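Local atomic coordinates of HRDC domain-containing protein (PDB entry 3CYM), a protein that is of unknown function but probably acts as a ribonuclease D-like 3'-5' exonuclease on nucleic acids. Residues 218-226 / 259-267. Residues are numbered along the deposited sequence; the frame is centred on the assembly and turned at random.
Sequences WMHVSHITE and LSDSSIIEV
Val221 and Ser222 meet Asp261 where a type II beta turn, Val221 to Ile224, packs on the first turns of helix 261-270 in the HRDC domain. The turn belongs to the loop that leads from helix 193-207 into helix 231-250. Asp261 OD2 faces it and takes the backbone N-H of Ser222 at 2.9 Å, nearly straight at 166°. The donor comes in from above the carboxylate plane, 41° out of it. The other oxygen, OD1, is turned to a salt bridge with Arg244, so one carboxylate joins the turn to helix 231-250. With an alanine here, the Ser222 N-H would probably lose its acceptor and Arg244 its carboxylate. Val221 comes obliquely against this side chain: its CG1, anti to the backbone N (chi1 170°), rests 3.6 Å from Asp261 CG and also reaches Ile265 CD1. One helical turn on, Ile265 packs against the turn, its CG1 3.5 Å from Ser222 O and its CD1 near Ile224 CA. Ile224 crosses it at about a right angle, the two CD1 methyls 3.8 Å apart. Just past the turn, Glu226 OE2 takes the N-H of His223 ND1 at 2.8 Å, lying at the edge of the imidazole, in its plane.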
loop_
_atom_site.group_PDB
_atom_site.type_symbol
_atom_site.label_atom_id
_atom_site.label_comp_id
_atom_site.label_asym_id
_atom_site.label_seq_id
_atom_site.Cartn_x
_atom_site.Cartn_y
_atom_site.Cartn_z
ATOM N N TRP A 218 2.310 -14.418 10.083
ATOM C CA TRP A 218 3.337 -15.454 9.887
ATOM C C TRP A 218 3.010 -16.494 8.813
ATOM O O TRP A 218 3.892 -17.221 8.354
ATOM C CB TRP A 218 3.715 -16.143 11.209
ATOM C CG TRP A 218 2.655 -17.018 11.827
ATOM C CD1 TRP A 218 1.794 -16.669 12.833
ATOM C CD2 TRP A 218 2.376 -18.401 11.525
ATOM N NE1 TRP A 218 0.995 -17.738 13.163
ATOM C CE2 TRP A 218 1.326 -18.810 12.374
ATOM C CE3 TRP A 218 2.910 -19.329 10.617
ATOM C CZ2 TRP A 218 0.790 -20.104 12.338
ATOM C CZ3 TRP A 218 2.379 -20.615 10.584
ATOM C CH2 TRP A 218 1.328 -20.987 11.438
ATOM N N MET A 219 1.741 -16.558 8.420
ATOM C CA MET A 219 1.264 -17.556 7.469
ATOM C C MET A 219 1.641 -17.152 6.038
ATOM O O MET A 219 1.450 -17.919 5.089
ATOM C CB MET A 219 -0.252 -17.720 7.623
ATOM C CG MET A 219 -0.805 -19.073 7.224
ATOM S SD MET A 219 -0.164 -20.452 8.182
ATOM C CE MET A 219 -1.058 -21.798 7.407
ATOM N N HIS A 220 2.208 -15.955 5.906
ATOM C CA HIS A 220 2.512 -15.354 4.606
ATOM C C HIS A 220 3.974 -15.522 4.194
ATOM O O HIS A 220 4.585 -14.624 3.613
ATOM C CB HIS A 220 2.061 -13.892 4.589
ATOM C CG HIS A 220 0.576 -13.740 4.595
ATOM N ND1 HIS A 220 -0.141 -13.406 3.467
ATOM C CD2 HIS A 220 -0.336 -13.935 5.577
ATOM C CE1 HIS A 220 -1.429 -13.373 3.761
ATOM N NE2 HIS A 220 -1.574 -13.692 5.034
ATOM N N VAL A 221 4.517 -16.691 4.520
ATOM C CA VAL A 221 5.828 -17.123 4.069
ATOM C C VAL A 221 5.586 -17.836 2.741
ATOM O O VAL A 221 4.692 -18.670 2.653
ATOM C CB VAL A 221 6.447 -18.093 5.099
ATOM C CG1 VAL A 221 7.694 -18.759 4.557
ATOM C CG2 VAL A 221 6.738 -17.370 6.423
ATOM N N SER A 222 6.349 -17.487 1.708
ATOM C CA SER A 222 6.176 -18.127 0.406
ATOM C C SER A 222 6.497 -19.621 0.480
ATOM O O SER A 222 7.394 -20.044 1.222
ATOM C CB SER A 222 6.988 -17.424 -0.691
ATOM O OG SER A 222 8.324 -17.196 -0.292
ATOM N N HIS A 223 5.717 -20.403 -0.273
ATOM C CA HIS A 223 5.789 -21.871 -0.327
ATOM C C HIS A 223 5.367 -22.557 0.976
ATOM O O HIS A 223 5.766 -23.700 1.236
ATOM C CB HIS A 223 7.165 -22.366 -0.797
ATOM C CG HIS A 223 7.517 -21.932 -2.184
ATOM N ND1 HIS A 223 7.408 -22.767 -3.275
ATOM C CD2 HIS A 223 7.966 -20.746 -2.659
ATOM C CE1 HIS A 223 7.779 -22.116 -4.363
ATOM N NE2 HIS A 223 8.120 -20.888 -4.017
ATOM N N ILE A 224 4.534 -21.863 1.763
ATOM C CA ILE A 224 4.032 -22.354 3.062
ATOM C C ILE A 224 3.119 -23.568 2.895
ATOM O O ILE A 224 3.023 -24.425 3.784
ATOM C CB ILE A 224 3.318 -21.213 3.888
ATOM C CG1 ILE A 224 3.034 -21.636 5.331
ATOM C CG2 ILE A 224 2.042 -20.709 3.195
ATOM C CD1 ILE A 224 4.244 -22.078 6.072
ATOM N N THR A 225 2.489 -23.638 1.724
ATOM C CA THR A 225 1.537 -24.681 1.377
ATOM C C THR A 225 2.183 -26.071 1.356
ATOM O O THR A 225 1.532 -27.069 1.658
ATOM C CB THR A 225 0.795 -24.343 0.045
ATOM O OG1 THR A 225 -0.148 -25.376 -0.266
ATOM C CG2 THR A 225 1.765 -24.162 -1.108
ATOM N N GLU A 226 3.483 -26.106 1.071
ATOM C CA GLU A 226 4.263 -27.337 1.029
ATOM C C GLU A 226 4.495 -27.944 2.415
ATOM O O GLU A 226 5.080 -29.020 2.532
ATOM C CB GLU A 226 5.617 -27.055 0.376
ATOM C CG GLU A 226 5.559 -26.467 -1.033
ATOM C CD GLU A 226 6.934 -26.104 -1.569
ATOM O OE1 GLU A 226 7.946 -26.438 -0.912
ATOM O OE2 GLU A 226 7.008 -25.479 -2.650
ATOM N N LEU A 259 16.689 -13.370 6.828
ATOM C CA LEU A 259 16.438 -14.789 6.662
ATOM C C LEU A 259 15.406 -14.949 5.546
ATOM O O LEU A 259 14.343 -14.311 5.565
ATOM C CB LEU A 259 15.952 -15.406 7.989
ATOM C CG LEU A 259 15.697 -16.912 8.091
ATOM C CD1 LEU A 259 16.987 -17.719 8.010
ATOM C CD2 LEU A 259 14.959 -17.216 9.381
ATOM N N SER A 260 15.738 -15.783 4.567
ATOM C CA SER A 260 14.857 -16.062 3.447
ATOM C C SER A 260 13.691 -16.962 3.849
ATOM O O SER A 260 13.768 -17.690 4.843
ATOM C CB SER A 260 15.647 -16.744 2.337
ATOM O OG SER A 260 16.018 -18.051 2.734
ATOM N N ASP A 261 12.626 -16.919 3.052
ATOM C CA ASP A 261 11.484 -17.819 3.199
ATOM C C ASP A 261 11.841 -19.260 2.836
ATOM O O ASP A 261 11.347 -20.189 3.465
ATOM C CB ASP A 261 10.312 -17.342 2.342
ATOM C CG ASP A 261 9.610 -16.124 2.924
ATOM O OD1 ASP A 261 10.077 -15.580 3.947
ATOM O OD2 ASP A 261 8.575 -15.708 2.357
ATOM N N SER A 262 12.703 -19.435 1.833
ATOM C CA SER A 262 13.233 -20.752 1.456
ATOM C C SER A 262 13.915 -21.445 2.619
ATOM O O SER A 262 13.676 -22.628 2.830
ATOM C CB SER A 262 14.240 -20.650 0.305
ATOM O OG SER A 262 13.708 -19.927 -0.785
ATOM N N SER A 263 14.760 -20.710 3.353
ATOM C CA SER A 263 15.455 -21.235 4.542
ATOM C C SER A 263 14.484 -21.678 5.615
ATOM O O SER A 263 14.630 -22.773 6.139
ATOM C CB SER A 263 16.415 -20.213 5.158
ATOM O OG SER A 263 17.513 -19.964 4.298
ATOM N N ILE A 264 13.513 -20.813 5.924
ATOM C CA ILE A 264 12.424 -21.097 6.870
ATOM C C ILE A 264 11.678 -22.397 6.529
ATOM O O ILE A 264 11.576 -23.291 7.373
ATOM C CB ILE A 264 11.419 -19.904 6.976
ATOM C CG1 ILE A 264 12.083 -18.694 7.639
ATOM C CG2 ILE A 264 10.166 -20.292 7.765
ATOM C CD1 ILE A 264 11.271 -17.424 7.570
ATOM N N ILE A 265 11.187 -22.501 5.292
ATOM C CA ILE A 265 10.496 -23.709 4.813
ATOM C C ILE A 265 11.423 -24.932 4.843
ATOM O O ILE A 265 11.027 -26.007 5.290
ATOM C CB ILE A 265 9.873 -23.484 3.395
ATOM C CG1 ILE A 265 8.827 -22.352 3.420
ATOM C CG2 ILE A 265 9.268 -24.768 2.820
ATOM C CD1 ILE A 265 7.641 -22.588 4.335
ATOM N N GLU A 266 12.666 -24.746 4.410
ATOM C CA GLU A 266 13.668 -25.810 4.405
ATOM C C GLU A 266 13.887 -26.434 5.783
ATOM O O GLU A 266 13.862 -27.662 5.924
ATOM C CB GLU A 266 14.995 -25.266 3.891
ATOM C CG GLU A 266 15.612 -26.093 2.801
ATOM C CD GLU A 266 17.037 -25.677 2.486
ATOM O OE1 GLU A 266 17.926 -26.552 2.543
ATOM O OE2 GLU A 266 17.269 -24.482 2.183
ATOM N N VAL A 267 14.079 -25.591 6.798
ATOM C CA VAL A 267 14.347 -26.083 8.154
ATOM C C VAL A 267 13.082 -26.601 8.846
ATOM O O VAL A 267 13.161 -27.425 9.756
ATOM C CB VAL A 267 15.103 -25.046 9.043
ATOM C CG1 VAL A 267 16.458 -24.738 8.470
ATOM C CG2 VAL A 267 14.336 -23.789 9.159
HETATM O O HOH W 1 7.444 -13.936 4.560
#